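Local coordinates for protein probable acetyltransferase (Agrobacterium tumefaciens, PDB 2GE3) that probably transfers acetyl groups from acetyl coenzyme A to an acceptor substrate, as a member of the GNAT acetyltransferase family, at residues F49-D52 and M53-D57; A128-A131 and R132-A135. All blocks are in the same frame, centred on the assembly; numbering follows the deposited sequence.

In the fold
Contact 1 is a helix end and contact 2 a helix start, both packed on the central mixed sheet of a GNAT fold, and they lie on opposite sides of the chain's centre. Contact 1 comes first along the chain, at the C-terminal end of helix 43-55, just before strand 60-65. Contact 2 follows much later, where strand 121-127 gives way to helix 131-140. Their centres are 29 Å apart and their nearest atoms about 18 Å apart, so they do not touch. Contact 2 holds acetyl coenzyme A directly, whereas in contact 1 the side chain of Phe49 is about 13 Å from it: one closes a helix, the other builds cofactor pocket.

Contact 1. Residues F49-D52 and M53-D57; sequences FVLD and MIEND
Asp52 O accepts the backbone N-H of Asn56 at 2.9 Å (Asn56 N to Asp52 O), a fairly straight bond of 161° in the last full turn of helix 43-55. The two side chains meet above the same turn: Asn56 ND2 comes to 2.7 Å from Asp52 OD1, with the amide and carboxylate planes almost perpendicular. Asp52 reaches this place because its CG stands opposite the backbone N (chi1 -168°), while Asn56 swings its amide back over the helix. The two preceding i to i+4 bonds run from Ile54 N to Val50 O at 3.2 Å and, with a more bent geometry, from Glu55 N to Leu51 O at 3.1 Å. Glu55 folds back at chi2 and brings OE2 to 2.8 Å from Leu51 O.

On another face of the helix the contact is apolar. Selenomethionine Met53 sets CG over one face of the Phe49 ring, toward the rim, in a CH-pi contact 4.2 Å from the ring centroid. SE lies obliquely beyond the rim in a Met-aromatic contact. Bent at chi2 and chi3, the chain leaves the face and brings CE round the CZ/CE2 rim. Elsewhere round the helix, Val50 CG1 packs on Ile54 CD1 at 4.0 Å. Gln60 of strand 60-65 and Asp74 of strand 68-77 touch both Phe49 and Met53, and Val50 also meets Val18 and Phe21 of helix 18-29.

Asn56 is the first residue to depart from helical backbone angles, and Asp57 follows with positive phi. Asp57 N bonds to Ile54 O and His58 N to Met53 O, the signature of a Schellman motif, which here ends a GNAT helix immediately ahead of strand 60-65.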
loop_
_atom_site.group_PDB
_atom_site.type_symbol
_atom_site.label_atom_id
_atom_site.label_comp_id
_atom_site.label_asym_id
_atom_site.label_seq_id
_atom_site.Cartn_x
_atom_site.Cartn_y
_atom_site.Cartn_z
ATOM N N PHE A 49 13.282 2.612 -12.645
ATOM C CA PHE A 49 13.081 2.172 -11.292
ATOM C C PHE A 49 14.420 1.590 -10.734
ATOM O O PHE A 49 14.806 1.898 -9.624
ATOM C CB PHE A 49 11.911 1.174 -11.284
ATOM C CG PHE A 49 11.971 0.150 -10.177
ATOM C CD1 PHE A 49 12.401 -1.137 -10.424
ATOM C CD2 PHE A 49 11.566 0.474 -8.881
ATOM C CE1 PHE A 49 12.451 -2.108 -9.400
ATOM C CE2 PHE A 49 11.596 -0.478 -7.834
ATOM C CZ PHE A 49 12.053 -1.767 -8.098
ATOM N N VAL A 50 15.148 0.806 -11.522
ATOM C CA VAL A 50 16.449 0.308 -11.065
ATOM C C VAL A 50 17.527 1.377 -10.915
ATOM O O VAL A 50 18.250 1.361 -9.944
ATOM C CB VAL A 50 16.971 -0.875 -11.886
ATOM C CG1 VAL A 50 18.367 -1.232 -11.446
ATOM C CG2 VAL A 50 16.026 -2.042 -11.711
ATOM N N LEU A 51 17.613 2.315 -11.864
ATOM C CA LEU A 51 18.512 3.492 -11.729
ATOM C C LEU A 51 18.229 4.285 -10.462
ATOM O O LEU A 51 19.142 4.591 -9.751
ATOM C CB LEU A 51 18.524 4.377 -12.996
ATOM C CG LEU A 51 19.597 4.053 -14.096
ATOM C CD1 LEU A 51 20.273 2.639 -14.065
ATOM C CD2 LEU A 51 19.053 4.390 -15.490
ATOM N N ASP A 52 16.963 4.558 -10.179
ATOM C CA ASP A 52 16.508 5.279 -8.971
ATOM C C ASP A 52 16.860 4.579 -7.634
ATOM O O ASP A 52 17.308 5.206 -6.662
ATOM C CB ASP A 52 14.979 5.414 -9.065
ATOM C CG ASP A 52 14.382 6.384 -8.045
ATOM O OD1 ASP A 52 14.883 7.528 -7.881
ATOM O OD2 ASP A 52 13.355 6.022 -7.427
HETATM N N MSE A 53 16.609 3.278 -7.572
HETATM C CA MSE A 53 16.970 2.491 -6.417
HETATM C C MSE A 53 18.476 2.553 -6.092
HETATM O O MSE A 53 18.853 2.785 -4.946
HETATM C CB MSE A 53 16.555 1.059 -6.674
HETATM C CG MSE A 53 15.058 0.982 -6.931
HETATM SE SE MSE A 53 14.110 0.576 -5.256
HETATM C CE MSE A 53 14.122 -1.459 -5.530
ATOM N N ILE A 54 19.320 2.325 -7.102
ATOM C CA ILE A 54 20.746 2.410 -6.949
ATOM C C ILE A 54 21.131 3.822 -6.442
ATOM O O ILE A 54 21.909 3.966 -5.516
ATOM C CB ILE A 54 21.453 2.090 -8.285
ATOM C CG1 ILE A 54 21.231 0.615 -8.640
ATOM C CG2 ILE A 54 22.941 2.467 -8.251
ATOM C CD1 ILE A 54 21.799 0.221 -10.009
ATOM N N GLU A 55 20.533 4.848 -7.024
ATOM C CA GLU A 55 20.964 6.212 -6.790
ATOM C C GLU A 55 20.629 6.647 -5.363
ATOM O O GLU A 55 21.459 7.273 -4.672
ATOM C CB GLU A 55 20.404 7.149 -7.881
ATOM C CG GLU A 55 21.331 7.383 -9.176
ATOM C CD GLU A 55 22.212 6.172 -9.742
ATOM O OE1 GLU A 55 23.453 6.231 -9.453
ATOM O OE2 GLU A 55 21.720 5.236 -10.505
ATOM N N ASN A 56 19.442 6.239 -4.928
ATOM C CA ASN A 56 18.921 6.479 -3.586
ATOM C C ASN A 56 19.185 5.377 -2.565
ATOM O O ASN A 56 18.581 5.360 -1.478
ATOM C CB ASN A 56 17.438 6.741 -3.679
ATOM C CG ASN A 56 17.146 7.872 -4.607
ATOM O OD1 ASN A 56 17.874 8.877 -4.612
ATOM N ND2 ASN A 56 16.142 7.706 -5.443
ATOM N N ASP A 57 20.087 4.467 -2.945
ATOM C CA ASP A 57 20.690 3.507 -2.050
ATOM C C ASP A 57 19.720 2.453 -1.434
ATOM O O ASP A 57 20.061 1.855 -0.397
ATOM C CB ASP A 57 21.514 4.268 -0.989
ATOM C CG ASP A 57 22.614 3.412 -0.379
ATOM O OD1 ASP A 57 23.392 2.801 -1.157
ATOM O OD2 ASP A 57 22.695 3.324 0.881
#

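Contact 2. Residues A128-A131 and R132-A135; sequences ADNA and RAIA. With ACO (acetyl coenzyme *a), chain E.
The N-terminal cap of helix 131-140 forms part of the acetyl coenzyme A pocket, and Asn130 is its N-cap residue, with OD1 accepting a weak bond from Ala133 N at 3.3 Å. A first torsion near trans (chi1 -168°) lays the amide beside Ala133 CB and sends ND2 outward to the pantetheine arm, where it donates to cofactor O5P at 2.9 Å in a nearly straight bond of 166°. The first turn is closed by Ile134 N to Asn130 O (3.0 Å) and Ala135 N to Ala131 O (2.9 Å). Ile134 extends CD1 back to the carbonyl of Ala128, while Val126 and Leu162 of the sheet pack against its side chain.

The adenine rests with one face against this turn: Ala131 CB approaches N1A, Arg132 CB lies 3.4 Å from N7A, and Ala135 CB sits over the N3A side of the same face. Farther out, the modelled guanidinium of Arg132 has its edge near the cofactor hydroxyl OAP. The model joins NH1 to OAP covalently at 2.0 Å, too long for such a bond, so the link and the precise placement of the guanidinium are doubtful.

One amide thus serves two partners from its two ends: the weak cap and the bond to O5P are both consistent with this orientation of the amide, oxygen toward the helix start and nitrogen toward the pantetheine carbonyl.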
loop_
_atom_site.group_PDB
_atom_site.type_symbol
_atom_site.label_atom_id
_atom_site.label_comp_id
_atom_site.label_asym_id
_atom_site.label_seq_id
_atom_site.Cartn_x
_atom_site.Cartn_y
_atom_site.Cartn_z
ATOM N N ALA A 128 -2.447 -16.300 0.249
ATOM C CA ALA A 128 -2.671 -17.249 1.363
ATOM C C ALA A 128 -2.359 -18.687 0.951
ATOM O O ALA A 128 -2.056 -19.558 1.799
ATOM C CB ALA A 128 -4.086 -17.154 1.997
ATOM N N ASP A 129 -2.448 -18.933 -0.343
ATOM C CA ASP A 129 -2.155 -20.236 -0.873
ATOM C C ASP A 129 -0.680 -20.414 -1.377
ATOM O O ASP A 129 -0.306 -21.493 -1.805
ATOM C CB ASP A 129 -3.208 -20.614 -1.925
ATOM C CG ASP A 129 -3.157 -19.715 -3.194
ATOM O OD1 ASP A 129 -2.356 -18.738 -3.248
ATOM O OD2 ASP A 129 -3.935 -19.996 -4.168
ATOM N N ASN A 130 0.174 -19.386 -1.231
ATOM C CA ASN A 130 1.575 -19.511 -1.626
ATOM C C ASN A 130 2.377 -20.148 -0.477
ATOM O O ASN A 130 3.076 -19.431 0.250
ATOM C CB ASN A 130 2.140 -18.135 -1.945
ATOM C CG ASN A 130 3.506 -18.189 -2.632
ATOM O OD1 ASN A 130 4.190 -19.197 -2.629
ATOM N ND2 ASN A 130 3.866 -17.101 -3.295
ATOM N N ALA A 131 2.237 -21.452 -0.252
ATOM C CA ALA A 131 2.807 -22.034 1.033
ATOM C C ALA A 131 4.350 -22.022 1.114
ATOM O O ALA A 131 4.969 -21.930 2.219
ATOM C CB ALA A 131 2.207 -23.505 1.264
ATOM N N ARG A 132 5.003 -22.127 -0.054
ATOM C CA ARG A 132 6.415 -22.045 -0.096
ATOM C C ARG A 132 6.980 -20.637 0.355
ATOM O O ARG A 132 7.953 -20.603 1.120
ATOM C CB ARG A 132 6.950 -22.465 -1.474
ATOM C CG ARG A 132 8.386 -22.035 -1.638
ATOM C CD ARG A 132 9.073 -22.747 -2.757
ATOM N NE ARG A 132 8.032 -23.024 -3.712
ATOM C CZ ARG A 132 7.932 -22.307 -4.781
ATOM N NH1 ARG A 132 8.891 -21.420 -4.887
ATOM N NH2 ARG A 132 7.020 -22.492 -5.707
ATOM N N ALA A 133 6.376 -19.528 -0.147
ATOM C CA ALA A 133 6.782 -18.188 0.230
ATOM C C ALA A 133 6.461 -18.025 1.673
ATOM O O ALA A 133 7.328 -17.591 2.392
ATOM C CB ALA A 133 6.059 -17.022 -0.613
ATOM N N ILE A 134 5.230 -18.355 2.117
ATOM C CA ILE A 134 4.934 -18.260 3.534
ATOM C C ILE A 134 5.967 -18.972 4.472
ATOM O O ILE A 134 6.433 -18.356 5.434
ATOM C CB ILE A 134 3.487 -18.696 3.838
ATOM C CG1 ILE A 134 2.485 -17.704 3.212
ATOM C CG2 ILE A 134 3.233 -18.765 5.356
ATOM C CD1 ILE A 134 1.198 -18.421 2.947
ATOM N N ALA A 135 6.267 -20.256 4.217
ATOM C CA ALA A 135 7.237 -21.022 5.005
ATOM C C ALA A 135 8.585 -20.383 5.021
ATOM O O ALA A 135 9.264 -20.422 6.059
ATOM C CB ALA A 135 7.396 -22.470 4.461
HETATM N N1A ACO E . 4.831 -25.940 1.510
HETATM C C2A ACO E . 5.407 -25.696 2.688
HETATM N N3A ACO E . 6.720 -25.412 2.766
HETATM C C4A ACO E . 7.497 -25.400 1.654
HETATM C C5A ACO E . 6.935 -25.633 0.356
HETATM C C6A ACO E . 5.507 -25.927 0.321
HETATM N N6A ACO E . 4.952 -26.135 -0.944
HETATM N N7A ACO E . 7.965 -25.611 -0.582
HETATM C C8A ACO E . 9.103 -25.316 0.048
HETATM N N9A ACO E . 8.818 -25.229 1.375
HETATM C C1B ACO E . 9.788 -24.884 2.383
HETATM C C2B ACO E . 11.165 -25.509 2.235
HETATM O O2B ACO E . 11.123 -26.726 3.013
HETATM C C3B ACO E . 11.952 -24.351 2.864
HETATM O O3B ACO E . 11.705 -24.347 4.279
HETATM P P3B ACO E . 12.569 -25.154 5.419
HETATM O O7A ACO E . 12.409 -26.665 5.302
HETATM O O8A ACO E . 11.794 -24.604 6.619
HETATM O O9A ACO E . 13.994 -24.851 5.094
HETATM C C4B ACO E . 11.276 -23.063 2.391
HETATM O O4B ACO E . 9.918 -23.444 2.208
HETATM C C5B ACO E . 11.838 -22.590 1.021
HETATM O O5B ACO E . 13.106 -21.993 1.249
HETATM P P1A ACO E . 14.087 -21.549 0.139
HETATM O O1A ACO E . 14.968 -20.589 0.846
HETATM O O2A ACO E . 14.493 -22.910 -0.383
HETATM O O3A ACO E . 13.065 -20.780 -0.861
HETATM P P2A ACO E . 13.201 -20.414 -2.375
HETATM O O4A ACO E . 14.577 -20.356 -2.960
HETATM O O5A ACO E . 12.223 -21.341 -3.044
HETATM O O6A ACO E . 12.616 -18.874 -2.365
HETATM C CBP ACO E . 10.451 -17.953 -3.029
HETATM C CCP ACO E . 11.257 -18.666 -1.929
HETATM C CDP ACO E . 8.960 -17.922 -2.553
HETATM C CEP ACO E . 10.979 -16.542 -3.284
HETATM C CAP ACO E . 10.589 -18.645 -4.445
HETATM O OAP ACO E . 10.136 -19.964 -4.265
HETATM C C9P ACO E . 9.835 -18.088 -5.620
HETATM O O9P ACO E . 10.357 -17.230 -6.329
HETATM N N8P ACO E . 8.601 -18.561 -5.889
HETATM C C7P ACO E . 7.821 -17.924 -6.977
HETATM C C6P ACO E . 7.584 -16.441 -6.784
HETATM C C5P ACO E . 7.115 -15.964 -5.431
HETATM O O5P ACO E . 6.329 -16.599 -4.734
HETATM N N4P ACO E . 7.559 -14.757 -5.056
HETATM C C3P ACO E . 7.463 -14.326 -3.676
HETATM C C2P ACO E . 6.011 -14.109 -3.324
HETATM S S1P ACO E . 5.378 -12.703 -4.205
HETATM C C ACO E . 4.510 -12.586 -2.782
HETATM O O ACO E . 4.980 -13.092 -1.800
HETATM C CH3 ACO E . 3.253 -11.756 -2.853
#